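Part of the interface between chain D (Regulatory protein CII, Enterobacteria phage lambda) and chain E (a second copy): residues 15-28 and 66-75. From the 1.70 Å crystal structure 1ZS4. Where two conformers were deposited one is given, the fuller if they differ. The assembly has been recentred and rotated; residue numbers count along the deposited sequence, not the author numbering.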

# COMPACT_ATOMS: atom_id res chain seq x y z
N GLU D 15 -4.94 14.01 0.32
CA GLU D 15 -4.06 12.85 0.36
C GLU D 15 -4.78 11.67 1.04
O GLU D 15 -4.77 10.55 0.53
CB GLU D 15 -2.76 13.20 1.11
CG GLU D 15 -1.78 12.04 1.22
CD GLU D 15 -0.43 12.45 1.82
OE1 GLU D 15 0.38 11.55 2.08
OE2 GLU D 15 -0.19 13.66 2.02
N SER D 16 -5.40 11.94 2.19
CA SER D 16 -6.12 10.88 2.91
C SER D 16 -7.21 10.26 2.04
O SER D 16 -7.34 9.03 1.95
CB SER D 16 -6.73 11.43 4.21
OG SER D 16 -7.59 10.48 4.81
N ALA D 17 -7.98 11.11 1.36
CA ALA D 17 -9.06 10.64 0.50
C ALA D 17 -8.53 9.85 -0.69
O ALA D 17 -9.06 8.79 -1.03
CB ALA D 17 -9.91 11.81 0.03
N LEU D 18 -7.48 10.36 -1.34
CA LEU D 18 -6.92 9.67 -2.48
C LEU D 18 -6.34 8.31 -2.07
O LEU D 18 -6.55 7.32 -2.76
CB LEU D 18 -5.82 10.50 -3.16
CG LEU D 18 -6.28 11.68 -4.02
CD1 LEU D 18 -5.06 12.43 -4.53
CD2 LEU D 18 -7.11 11.18 -5.19
N LEU D 19 -5.63 8.27 -0.95
CA LEU D 19 -5.05 7.01 -0.49
C LEU D 19 -6.16 6.00 -0.18
O LEU D 19 -6.02 4.82 -0.45
CB LEU D 19 -4.17 7.23 0.74
CG LEU D 19 -2.89 7.99 0.42
CD1 LEU D 19 -2.12 8.31 1.68
CD2 LEU D 19 -2.05 7.15 -0.54
N ASN D 20 -7.28 6.48 0.36
CA ASN D 20 -8.38 5.57 0.66
C ASN D 20 -9.00 5.04 -0.63
O ASN D 20 -9.30 3.85 -0.74
CB ASN D 20 -9.47 6.28 1.47
CG ASN D 20 -9.04 6.57 2.90
OD1 ASN D 20 -8.08 5.98 3.40
ND2 ASN D 20 -9.76 7.46 3.56
N LYS D 21 -9.21 5.92 -1.60
CA LYS D 21 -9.82 5.49 -2.86
C LYS D 21 -8.93 4.53 -3.61
O LYS D 21 -9.40 3.57 -4.21
CB LYS D 21 -10.10 6.70 -3.74
CG LYS D 21 -11.18 7.59 -3.24
CD LYS D 21 -11.31 8.76 -4.20
CE LYS D 21 -12.68 9.36 -4.14
NZ LYS D 21 -12.80 10.48 -5.09
N ILE D 22 -7.63 4.80 -3.57
CA ILE D 22 -6.68 3.95 -4.26
C ILE D 22 -6.60 2.58 -3.59
O ILE D 22 -6.40 1.58 -4.26
CB ILE D 22 -5.30 4.62 -4.31
CG1 ILE D 22 -5.35 5.79 -5.30
CG2 ILE D 22 -4.23 3.61 -4.65
CD1 ILE D 22 -4.13 6.73 -5.18
N ALA D 23 -6.74 2.55 -2.26
CA ALA D 23 -6.68 1.28 -1.53
C ALA D 23 -7.88 0.41 -1.92
O ALA D 23 -7.77 -0.81 -2.02
CB ALA D 23 -6.69 1.53 -0.01
N MET D 24 -9.03 1.04 -2.13
CA MET D 24 -10.24 0.32 -2.53
C MET D 24 -10.13 -0.11 -3.98
O MET D 24 -10.59 -1.19 -4.35
CB MET D 24 -11.50 1.16 -2.29
CG MET D 24 -11.78 1.49 -0.83
SD MET D 24 -13.42 2.23 -0.57
CE MET D 24 -13.24 3.76 -1.48
N LEU D 25 -9.52 0.73 -4.81
CA LEU D 25 -9.36 0.40 -6.23
C LEU D 25 -8.42 -0.79 -6.38
O LEU D 25 -8.59 -1.60 -7.27
CB LEU D 25 -8.79 1.60 -6.99
CG LEU D 25 -8.35 1.35 -8.43
CD1 LEU D 25 -9.58 1.14 -9.31
CD2 LEU D 25 -7.54 2.55 -8.92
N GLY D 26 -7.42 -0.87 -5.50
CA GLY D 26 -6.48 -1.98 -5.57
C GLY D 26 -5.17 -1.66 -6.27
O GLY D 26 -5.11 -0.77 -7.13
N THR D 27 -4.13 -2.39 -5.90
CA THR D 27 -2.79 -2.22 -6.45
C THR D 27 -2.67 -2.40 -7.96
O THR D 27 -1.99 -1.62 -8.63
CB THR D 27 -1.80 -3.21 -5.82
OG1 THR D 27 -1.90 -3.13 -4.39
CG2 THR D 27 -0.38 -2.88 -6.23
N GLU D 28 -3.31 -3.44 -8.48
CA GLU D 28 -3.23 -3.71 -9.91
C GLU D 28 -3.76 -2.57 -10.77
O GLU D 28 -3.06 -2.09 -11.67
CB GLU D 28 -3.98 -5.01 -10.23
CG GLU D 28 -3.91 -5.44 -11.70
CD GLU D 28 -3.99 -6.96 -11.88
OE1 GLU D 28 -4.83 -7.61 -11.22
OE2 GLU D 28 -3.21 -7.50 -12.70
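Chain E 66-75: DDMARLARQV

How does chain E lie on chain D? Residues 66-75 of chain E are helical throughout and pack against the helix of chain D that runs to Leu25(D). The axes approach to 9.2 Å, and their N-to-C directions differ by 126° (signed crossing angle -126°), so the helices run in broadly opposing directions but cross steeply. The backbones come nearest where Ala23(D) faces Asp67(E), CA to CA 5.3 Å; further along, the CA atoms of Asn20(D) and Leu71(E) are 6.7 Å apart. Rising residue numbers in chain E therefore lead back toward the start of the chain D stretch.

What lets the helices come so close at Ala23(D)? Its side chain is a single methyl pointing toward chain E, with CB 4.2 Å from CB of Asp67(E) and 3.8 Å from CG of Leu71(E). Leu71(E) starts out sideways, but its end comes nearer: CD1 lies 4.0 Å from CG of Met24(D), and CD2 lies 3.9 Å from the backbone O of Asn20(D). Met68(E), whose CA-to-CB bond points away, still brings CE to 3.5 Å from O of Ala23(D).

How is the guanidinium of Arg70(E) satisfied? Its extended side chain, t at chi1, chi2 and chi3, carries the group to Asn20(D), where NE donates to OD1 at 2.6 Å with OD1 at the guanidinium edge. NH2 adds a weak bond to the same OD1 of Asn20(D) at 3.1 Å and another weak one to the backbone O of Ser16(D) at 3.2 Å. That carbonyl also accepts the helical bond from N of Asn20(D), 3.0 Å away, so the arginine shares an acceptor already in use. Over one face of the guanidinium lies Leu19(D), its CB 3.5 Å from CZ of Arg70(E). The amide of Asn20(D) is engaged at both ends, because ND2 is hydrogen-bonded elsewhere in the structure.

What serves the carboxylate of Asp67(E)? Water supplies the shortest contacts to its OD2 across this part of the interface. Water 2 lies 2.6 Å from OD2 of Asp67(E) and 2.9 Å from O of Ala23(D), within bridging distance of both. Water 1 is 3.0 Å from O of Ile22(D) and, more weakly placed, 3.3 Å from OD2 of Asp67(E). These two carbonyls stand near the end of the chain D helix, just before Gly26(D) breaks it with a positive phi. Beyond the break, OG1 of Thr27(D) comes within 3.4 Å of OD2 of Asp67(E), a weak contact at best.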

# COMPACT_ATOMS: atom_id res chain seq x y z
N ASP E 66 -0.77 -4.13 3.36
CA ASP E 66 -0.70 -2.78 3.91
C ASP E 66 -1.87 -1.88 3.51
O ASP E 66 -2.29 -1.03 4.29
CB ASP E 66 0.63 -2.11 3.55
CG ASP E 66 1.79 -2.61 4.39
OD1 ASP E 66 1.63 -2.82 5.62
OD2 ASP E 66 2.88 -2.78 3.81
N ASP E 67 -2.39 -2.07 2.30
CA ASP E 67 -3.53 -1.25 1.86
C ASP E 67 -4.76 -1.57 2.69
O ASP E 67 -5.42 -0.66 3.19
CB ASP E 67 -3.87 -1.49 0.38
CG ASP E 67 -2.90 -0.80 -0.57
OD1 ASP E 67 -2.31 0.24 -0.19
OD2 ASP E 67 -2.76 -1.31 -1.71
N MET E 68 -5.07 -2.85 2.83
CA MET E 68 -6.23 -3.26 3.61
C MET E 68 -6.07 -2.83 5.05
O MET E 68 -7.05 -2.45 5.68
CB MET E 68 -6.45 -4.78 3.53
CG MET E 68 -6.76 -5.28 2.13
SD MET E 68 -8.12 -4.37 1.38
CE MET E 68 -7.30 -3.70 -0.07
N ALA E 69 -4.85 -2.89 5.58
CA ALA E 69 -4.63 -2.46 6.95
C ALA E 69 -4.97 -0.97 7.04
O ALA E 69 -5.50 -0.51 8.06
CB ALA E 69 -3.17 -2.71 7.39
N ARG E 70 -4.66 -0.21 5.98
CA ARG E 70 -4.97 1.22 5.98
C ARG E 70 -6.47 1.41 6.08
O ARG E 70 -6.95 2.23 6.87
CB ARG E 70 -4.51 1.91 4.70
CG ARG E 70 -4.94 3.37 4.69
CD ARG E 70 -4.95 4.01 3.32
NE ARG E 70 -5.51 5.35 3.43
CZ ARG E 70 -4.88 6.37 4.01
NH1 ARG E 70 -3.65 6.21 4.51
NH2 ARG E 70 -5.48 7.55 4.12
N LEU E 71 -7.20 0.67 5.26
CA LEU E 71 -8.66 0.76 5.25
C LEU E 71 -9.24 0.35 6.60
O LEU E 71 -10.21 0.94 7.06
CB LEU E 71 -9.25 -0.13 4.15
CG LEU E 71 -9.01 0.37 2.72
CD1 LEU E 71 -9.60 -0.63 1.71
CD2 LEU E 71 -9.63 1.76 2.55
N ALA E 72 -8.63 -0.65 7.23
CA ALA E 72 -9.09 -1.13 8.53
C ALA E 72 -8.89 -0.02 9.56
O ALA E 72 -9.73 0.20 10.43
CB ALA E 72 -8.31 -2.39 8.94
N ARG E 73 -7.77 0.69 9.48
CA ARG E 73 -7.54 1.78 10.42
C ARG E 73 -8.56 2.89 10.22
O ARG E 73 -9.08 3.45 11.19
CB ARG E 73 -6.11 2.33 10.26
CG ARG E 73 -4.98 1.36 10.55
CD ARG E 73 -3.67 1.87 9.95
NE ARG E 73 -2.47 1.17 10.42
CZ ARG E 73 -2.05 1.11 11.69
NH1 ARG E 73 -2.74 1.74 12.64
NH2 ARG E 73 -0.94 0.43 11.99
N GLN E 74 -8.84 3.22 8.96
CA GLN E 74 -9.80 4.28 8.64
C GLN E 74 -11.18 3.90 9.14
O GLN E 74 -11.87 4.71 9.75
CB GLN E 74 -9.83 4.51 7.12
CG GLN E 74 -8.52 5.04 6.54
CD GLN E 74 -8.31 6.53 6.75
OE1 GLN E 74 -7.21 6.96 7.09
NE2 GLN E 74 -9.35 7.32 6.53
N VAL E 75 -11.58 2.66 8.86
CA VAL E 75 -12.88 2.16 9.30
C VAL E 75 -12.99 2.17 10.83
O VAL E 75 -14.00 2.60 11.39
CB VAL E 75 -13.12 0.72 8.77
CG1 VAL E 75 -14.31 0.09 9.48
CG2 VAL E 75 -13.34 0.76 7.25
O HOH W 1 -3.63 0.56 -4.34
O HOH W 2 -5.18 -1.96 -2.51